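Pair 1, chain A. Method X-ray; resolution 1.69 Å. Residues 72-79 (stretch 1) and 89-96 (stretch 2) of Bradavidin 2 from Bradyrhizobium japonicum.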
# COMPACT_ATOMS: atom_id res chain seq x y z
N CYS A 72 -1.84 9.60 11.93
CA CYS A 72 -2.54 10.51 11.03
C CYS A 72 -4.03 10.21 10.85
O CYS A 72 -4.69 10.85 10.03
CB CYS A 72 -1.84 10.48 9.66
SG CYS A 72 -0.10 11.06 9.81
N ASN A 73 -4.59 9.25 11.60
CA ASN A 73 -6.02 8.95 11.46
C ASN A 73 -6.44 8.75 10.01
O ASN A 73 -7.39 9.35 9.49
CB ASN A 73 -6.92 10.01 12.16
CG ASN A 73 -6.44 10.36 13.57
OD1 ASN A 73 -6.16 11.52 13.85
ND2 ASN A 73 -6.32 9.38 14.43
N SER A 74 -5.70 7.88 9.35
CA SER A 74 -6.02 7.58 7.98
C SER A 74 -5.63 6.16 7.66
O SER A 74 -4.74 5.58 8.31
CB SER A 74 -5.38 8.58 7.01
OG SER A 74 -4.00 8.70 7.21
N PHE A 75 -6.32 5.62 6.68
CA PHE A 75 -5.88 4.37 6.08
C PHE A 75 -6.18 4.35 4.61
O PHE A 75 -7.09 5.05 4.12
CB PHE A 75 -6.47 3.14 6.81
CG PHE A 75 -7.95 3.05 6.73
CD1 PHE A 75 -8.55 2.49 5.61
CD2 PHE A 75 -8.76 3.52 7.78
CE1 PHE A 75 -9.94 2.41 5.50
CE2 PHE A 75 -10.16 3.40 7.70
CZ PHE A 75 -10.74 2.84 6.57
N THR A 76 -5.40 3.57 3.89
CA THR A 76 -5.61 3.38 2.44
C THR A 76 -5.74 1.90 2.14
O THR A 76 -5.02 1.10 2.71
CB THR A 76 -4.44 3.98 1.70
OG1 THR A 76 -4.35 5.35 2.10
CG2 THR A 76 -4.61 3.88 0.17
N ARG A 77 -6.64 1.57 1.21
CA ARG A 77 -6.76 0.20 0.74
C ARG A 77 -6.44 0.23 -0.73
O ARG A 77 -7.08 0.99 -1.48
CB ARG A 77 -8.18 -0.31 0.93
CG ARG A 77 -8.33 -1.81 0.55
CD ARG A 77 -8.65 -2.00 -0.95
NE ARG A 77 -10.05 -1.78 -1.33
CZ ARG A 77 -10.51 -0.78 -2.09
NH1 ARG A 77 -9.74 0.22 -2.53
NH2 ARG A 77 -11.80 -0.76 -2.36
N TRP A 78 -5.53 -0.67 -1.13
CA TRP A 78 -5.20 -0.83 -2.56
C TRP A 78 -5.78 -2.18 -3.01
O TRP A 78 -5.73 -3.17 -2.27
CB TRP A 78 -3.69 -0.90 -2.74
CG TRP A 78 -2.93 0.38 -2.62
CD1 TRP A 78 -2.46 1.15 -3.64
CD2 TRP A 78 -2.46 0.98 -1.41
NE1 TRP A 78 -1.76 2.24 -3.16
CE2 TRP A 78 -1.74 2.16 -1.78
CE3 TRP A 78 -2.58 0.66 -0.05
CZ2 TRP A 78 -1.15 3.01 -0.82
CZ3 TRP A 78 -2.01 1.49 0.91
CH2 TRP A 78 -1.29 2.67 0.51
N VAL A 79 -6.33 -2.21 -4.23
CA VAL A 79 -6.79 -3.44 -4.82
C VAL A 79 -6.23 -3.46 -6.26
O VAL A 79 -6.17 -2.42 -6.92
CB VAL A 79 -8.34 -3.60 -4.74
CG1 VAL A 79 -9.07 -2.32 -5.21
CG2 VAL A 79 -8.78 -4.86 -5.48
N THR A 89 -2.85 -0.91 -9.51
CA THR A 89 -3.81 -0.93 -8.41
C THR A 89 -4.69 0.32 -8.47
O THR A 89 -4.32 1.34 -9.09
CB THR A 89 -3.13 -0.87 -7.01
OG1 THR A 89 -2.40 0.37 -6.89
CG2 THR A 89 -2.23 -2.07 -6.74
N SER A 90 -5.87 0.23 -7.85
CA SER A 90 -6.65 1.43 -7.55
C SER A 90 -6.66 1.57 -6.02
O SER A 90 -6.52 0.58 -5.32
CB SER A 90 -8.08 1.34 -8.05
OG SER A 90 -8.77 0.20 -7.53
N TRP A 91 -6.77 2.79 -5.51
CA TRP A 91 -6.84 2.89 -4.05
C TRP A 91 -7.93 3.83 -3.57
O TRP A 91 -8.40 4.66 -4.33
CB TRP A 91 -5.49 3.28 -3.46
CG TRP A 91 -4.90 4.49 -4.10
CD1 TRP A 91 -3.94 4.51 -5.06
CD2 TRP A 91 -5.25 5.86 -3.83
NE1 TRP A 91 -3.64 5.81 -5.38
CE2 TRP A 91 -4.44 6.66 -4.66
CE3 TRP A 91 -6.15 6.50 -2.95
CZ2 TRP A 91 -4.50 8.06 -4.65
CZ3 TRP A 91 -6.23 7.89 -2.95
CH2 TRP A 91 -5.40 8.67 -3.79
N THR A 92 -8.31 3.68 -2.30
CA THR A 92 -9.30 4.53 -1.67
C THR A 92 -8.66 4.87 -0.32
O THR A 92 -8.21 3.96 0.38
CB THR A 92 -10.62 3.78 -1.46
OG1 THR A 92 -11.17 3.41 -2.74
CG2 THR A 92 -11.66 4.63 -0.68
N LEU A 93 -8.55 6.17 -0.03
CA LEU A 93 -7.97 6.71 1.21
C LEU A 93 -9.14 7.25 2.03
O LEU A 93 -10.00 7.96 1.51
CB LEU A 93 -7.02 7.87 0.87
CG LEU A 93 -6.69 8.84 2.02
CD1 LEU A 93 -5.77 8.13 3.01
CD2 LEU A 93 -6.07 10.16 1.50
N PHE A 94 -9.17 6.91 3.31
CA PHE A 94 -10.10 7.53 4.25
C PHE A 94 -9.32 8.27 5.30
O PHE A 94 -8.36 7.74 5.84
CB PHE A 94 -11.01 6.49 4.88
CG PHE A 94 -12.35 6.37 4.19
CD1 PHE A 94 -12.51 5.53 3.09
CD2 PHE A 94 -13.41 7.18 4.57
CE1 PHE A 94 -13.73 5.45 2.42
CE2 PHE A 94 -14.64 7.11 3.92
CZ PHE A 94 -14.80 6.22 2.85
N TYR A 95 -9.68 9.52 5.55
CA TYR A 95 -8.94 10.34 6.50
C TYR A 95 -9.88 11.34 7.12
O TYR A 95 -11.06 11.36 6.79
CB TYR A 95 -7.74 11.04 5.83
CG TYR A 95 -8.08 12.07 4.77
CD1 TYR A 95 -8.76 11.71 3.61
CD2 TYR A 95 -7.67 13.40 4.90
CE1 TYR A 95 -9.05 12.64 2.62
CE2 TYR A 95 -7.95 14.34 3.92
CZ TYR A 95 -8.65 13.95 2.79
OH TYR A 95 -8.95 14.86 1.80
N VAL A 96 -9.33 12.12 8.05
CA VAL A 96 -10.04 13.21 8.69
C VAL A 96 -9.35 14.50 8.25
O VAL A 96 -8.14 14.64 8.44
CB VAL A 96 -9.97 13.08 10.23
CG1 VAL A 96 -10.90 14.09 10.88
CG2 VAL A 96 -10.36 11.67 10.67
O HOH W 1 -6.08 12.44 8.39
O HOH W 2 -10.13 0.84 -5.15
O HOH W 3 -13.17 1.60 -3.05

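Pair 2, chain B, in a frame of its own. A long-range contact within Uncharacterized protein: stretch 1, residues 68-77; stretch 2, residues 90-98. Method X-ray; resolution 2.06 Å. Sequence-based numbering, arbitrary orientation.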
# COMPACT_ATOMS: atom_id res chain seq x y z
N ILE B 68 -2.20 -0.16 -13.75
CA ILE B 68 -0.78 -0.01 -13.48
C ILE B 68 -0.26 -1.09 -12.53
O ILE B 68 0.83 -1.61 -12.73
CB ILE B 68 -0.42 1.40 -12.97
CG1 ILE B 68 1.10 1.53 -12.77
CG2 ILE B 68 -1.18 1.73 -11.70
CD1 ILE B 68 1.52 2.89 -12.21
N GLU B 69 -1.05 -1.46 -11.52
CA GLU B 69 -0.62 -2.51 -10.59
C GLU B 69 -1.16 -3.88 -10.98
O GLU B 69 -0.83 -4.88 -10.35
CB GLU B 69 -1.05 -2.19 -9.15
CG GLU B 69 -0.69 -0.80 -8.64
CD GLU B 69 0.80 -0.60 -8.46
OE1 GLU B 69 1.52 -1.61 -8.43
OE2 GLU B 69 1.24 0.57 -8.36
N ARG B 70 -2.01 -3.93 -12.00
CA ARG B 70 -2.61 -5.19 -12.42
C ARG B 70 -3.36 -5.84 -11.28
O ARG B 70 -3.05 -6.96 -10.87
CB ARG B 70 -1.54 -6.16 -12.93
CG ARG B 70 -0.70 -5.62 -14.09
CD ARG B 70 0.12 -6.73 -14.73
NE ARG B 70 0.86 -6.27 -15.91
CZ ARG B 70 2.11 -5.82 -15.86
NH1 ARG B 70 2.76 -5.77 -14.71
NH2 ARG B 70 2.71 -5.41 -16.98
N ARG B 71 -4.36 -5.13 -10.76
CA ARG B 71 -5.15 -5.61 -9.63
C ARG B 71 -6.64 -5.39 -9.86
O ARG B 71 -7.04 -4.36 -10.39
CB ARG B 71 -4.75 -4.87 -8.35
CG ARG B 71 -5.49 -5.38 -7.13
CD ARG B 71 -5.26 -4.50 -5.92
NE ARG B 71 -3.85 -4.22 -5.69
CZ ARG B 71 -3.03 -5.03 -5.03
NH1 ARG B 71 -3.46 -6.17 -4.55
NH2 ARG B 71 -1.76 -4.69 -4.85
N ILE B 72 -7.44 -6.36 -9.43
CA ILE B 72 -8.89 -6.26 -9.47
C ILE B 72 -9.41 -6.52 -8.05
O ILE B 72 -9.06 -7.53 -7.45
CB ILE B 72 -9.48 -7.34 -10.38
CG1 ILE B 72 -9.04 -7.13 -11.83
CG2 ILE B 72 -11.00 -7.38 -10.27
CD1 ILE B 72 -9.58 -8.19 -12.78
N MSE B 73 -10.22 -5.61 -7.50
CA MSE B 73 -10.79 -5.85 -6.18
C MSE B 73 -12.30 -5.76 -6.25
O MSE B 73 -12.84 -4.91 -6.93
CB MSE B 73 -10.30 -4.82 -5.16
CG MSE B 73 -8.80 -4.82 -4.91
SE MSE B 73 -8.33 -3.51 -3.52
CE MSE B 73 -9.84 -3.84 -2.35
N TYR B 74 -12.97 -6.62 -5.50
CA TYR B 74 -14.42 -6.65 -5.58
C TYR B 74 -15.03 -7.05 -4.25
O TYR B 74 -14.39 -7.73 -3.43
CB TYR B 74 -14.86 -7.65 -6.65
CG TYR B 74 -14.30 -9.04 -6.40
CD1 TYR B 74 -15.01 -9.98 -5.66
CD2 TYR B 74 -13.05 -9.40 -6.90
CE1 TYR B 74 -14.49 -11.25 -5.42
CE2 TYR B 74 -12.53 -10.67 -6.67
CZ TYR B 74 -13.25 -11.58 -5.93
OH TYR B 74 -12.73 -12.83 -5.71
N SER B 75 -16.28 -6.64 -4.04
CA SER B 75 -17.06 -7.13 -2.92
C SER B 75 -17.91 -8.29 -3.41
O SER B 75 -18.41 -8.27 -4.53
CB SER B 75 -17.97 -6.03 -2.36
OG SER B 75 -18.85 -5.52 -3.35
N MSE B 76 -18.06 -9.31 -2.57
CA MSE B 76 -19.06 -10.33 -2.83
C MSE B 76 -20.34 -9.96 -2.09
O MSE B 76 -20.41 -10.08 -0.86
CB MSE B 76 -18.58 -11.71 -2.38
CG MSE B 76 -19.49 -12.82 -2.82
SE MSE B 76 -19.36 -14.37 -1.64
CE MSE B 76 -17.51 -14.85 -2.07
N ASP B 77 -21.35 -9.52 -2.83
CA ASP B 77 -22.59 -9.02 -2.23
C ASP B 77 -23.59 -10.14 -1.90
O ASP B 77 -24.38 -10.02 -0.96
CB ASP B 77 -23.23 -7.99 -3.17
CG ASP B 77 -22.23 -6.95 -3.69
OD1 ASP B 77 -21.31 -6.55 -2.93
OD2 ASP B 77 -22.36 -6.53 -4.86
N ASN B 90 -19.02 -7.70 4.49
CA ASN B 90 -17.80 -7.02 4.06
C ASN B 90 -16.79 -7.97 3.44
O ASN B 90 -15.60 -7.88 3.73
CB ASN B 90 -17.15 -6.29 5.24
CG ASN B 90 -18.02 -5.18 5.79
OD1 ASN B 90 -18.97 -4.74 5.14
ND2 ASN B 90 -17.69 -4.70 6.99
N TYR B 91 -17.25 -8.86 2.57
CA TYR B 91 -16.32 -9.70 1.83
C TYR B 91 -15.62 -8.89 0.76
O TYR B 91 -16.28 -8.25 -0.06
CB TYR B 91 -17.02 -10.89 1.16
CG TYR B 91 -16.00 -11.85 0.59
CD1 TYR B 91 -15.69 -13.03 1.26
CD2 TYR B 91 -15.31 -11.55 -0.58
CE1 TYR B 91 -14.73 -13.90 0.75
CE2 TYR B 91 -14.35 -12.41 -1.09
CZ TYR B 91 -14.07 -13.58 -0.41
OH TYR B 91 -13.12 -14.43 -0.90
N VAL B 92 -14.29 -8.92 0.76
CA VAL B 92 -13.50 -8.26 -0.29
C VAL B 92 -12.53 -9.27 -0.88
O VAL B 92 -11.82 -9.97 -0.15
CB VAL B 92 -12.68 -7.08 0.25
CG1 VAL B 92 -11.69 -6.57 -0.83
CG2 VAL B 92 -13.61 -5.96 0.73
N GLY B 93 -12.53 -9.38 -2.21
CA GLY B 93 -11.59 -10.25 -2.91
C GLY B 93 -10.59 -9.35 -3.61
O GLY B 93 -10.93 -8.24 -4.00
N ASN B 94 -9.35 -9.83 -3.74
CA ASN B 94 -8.25 -8.99 -4.23
C ASN B 94 -7.34 -9.87 -5.07
O ASN B 94 -6.64 -10.72 -4.54
CB ASN B 94 -7.49 -8.40 -3.02
CG ASN B 94 -6.37 -7.43 -3.42
OD1 ASN B 94 -5.86 -7.46 -4.53
ND2 ASN B 94 -5.99 -6.57 -2.49
N LEU B 95 -7.41 -9.70 -6.39
CA LEU B 95 -6.64 -10.52 -7.33
C LEU B 95 -5.55 -9.68 -8.00
O LEU B 95 -5.83 -8.63 -8.58
CB LEU B 95 -7.56 -11.09 -8.40
CG LEU B 95 -6.92 -11.75 -9.62
CD1 LEU B 95 -6.11 -12.97 -9.19
CD2 LEU B 95 -8.02 -12.15 -10.60
N HIS B 96 -4.31 -10.14 -7.94
CA HIS B 96 -3.19 -9.28 -8.28
C HIS B 96 -2.04 -10.07 -8.90
O HIS B 96 -1.74 -11.18 -8.47
CB HIS B 96 -2.76 -8.58 -6.99
CG HIS B 96 -1.49 -7.80 -7.10
ND1 HIS B 96 -1.30 -6.81 -8.03
CD2 HIS B 96 -0.37 -7.83 -6.34
CE1 HIS B 96 -0.10 -6.28 -7.86
NE2 HIS B 96 0.48 -6.88 -6.84
N LEU B 97 -1.41 -9.49 -9.93
CA LEU B 97 -0.31 -10.14 -10.64
C LEU B 97 1.00 -9.40 -10.40
O LEU B 97 1.01 -8.19 -10.26
CB LEU B 97 -0.56 -10.12 -12.15
CG LEU B 97 -1.81 -10.76 -12.73
CD1 LEU B 97 -1.72 -10.71 -14.25
CD2 LEU B 97 -1.92 -12.17 -12.26
N LEU B 98 2.10 -10.15 -10.37
CA LEU B 98 3.43 -9.56 -10.38
C LEU B 98 4.30 -10.34 -11.35
O LEU B 98 4.12 -11.55 -11.51
CB LEU B 98 4.06 -9.60 -8.99
CG LEU B 98 3.42 -8.67 -7.96
CD1 LEU B 98 3.82 -9.05 -6.53
CD2 LEU B 98 3.77 -7.22 -8.26
O HOH W 4 2.05 -6.31 -11.84
O HOH W 5 -20.18 -8.75 1.49

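Pair 1 and pair 2 are both two neighbouring antiparallel strands. The strand axes approach to 4.6 Å in each, at 159° in pair 1 and 155° in pair 2. Fourteen central residues superpose with an RMSD of 0.6 Å.

The backbone ladder is shared. In pair 1, Phe A75 and Phe A94 bond through both N and O atoms: Phe A75 N to Phe A94 O is 3.1 Å, and Phe A94 N to Phe A75 O is 2.9 Å. The matching residues Ile B72 and Leu B95 do the same, with 2.9 Å from Ile B72 N to Leu B95 O and from Leu B95 N to Ile B72 O. Arg A77 with Thr A92 matches Tyr B74 with Gly B93, again with two hydrogen bonds each.

Ser A74 and Tyr A95 match Arg B71 and His B96. In pair 1 the small serine leaves a simple contact, Ser A74 CB to Tyr A95 CB at 3.6 Å. In pair 2 the guanidinium of Arg B71 lies flat on the His B96 ring, centres 3.9 Å apart. Its NH1 also donates to Asn B94 OD1 at 2.7 Å, so the arginine ties two residues of the opposing strand.

Thr A76 and Leu A93 match Met B73 and Asn B94. Thr A76 OG1 lies 3.3 Å from Leu A93 CD1. In pair 2, Met B73, a selenomethionine, places CG 3.9 Å from Asn B94 CG, while its CE reaches Val B92 CG1 at 3.6 Å. Leu A93 and Asn B94 have side-chain centres only 0.8 Å apart after superposition, yet one is apolar and the other accepts a hydrogen bond.

Trp A78 and Trp A91 match Ser B75 and Val B92. Trp A91 CB sits over the five-membered ring of Trp A78, 3.9 Å from its centroid. Ser B75 has no ring to offer; its OG instead donates to Asp B77 OD1 at 2.7 Å, within its own stretch.

On the other face, Arg A77 and Thr A92 are joined by water 3, which accepts from Arg A77 NH2 at 2.8 Å and lies 2.7 Å from Thr A92 OG1. Tyr B74 instead lays its ring over Gly B93, whose CA is 3.9 Å from the ring centroid. A CB on Gly B93 would lie 2.3 Å from Tyr B74 CZ, a clash, so the ring occupies the space that a side chain there would need.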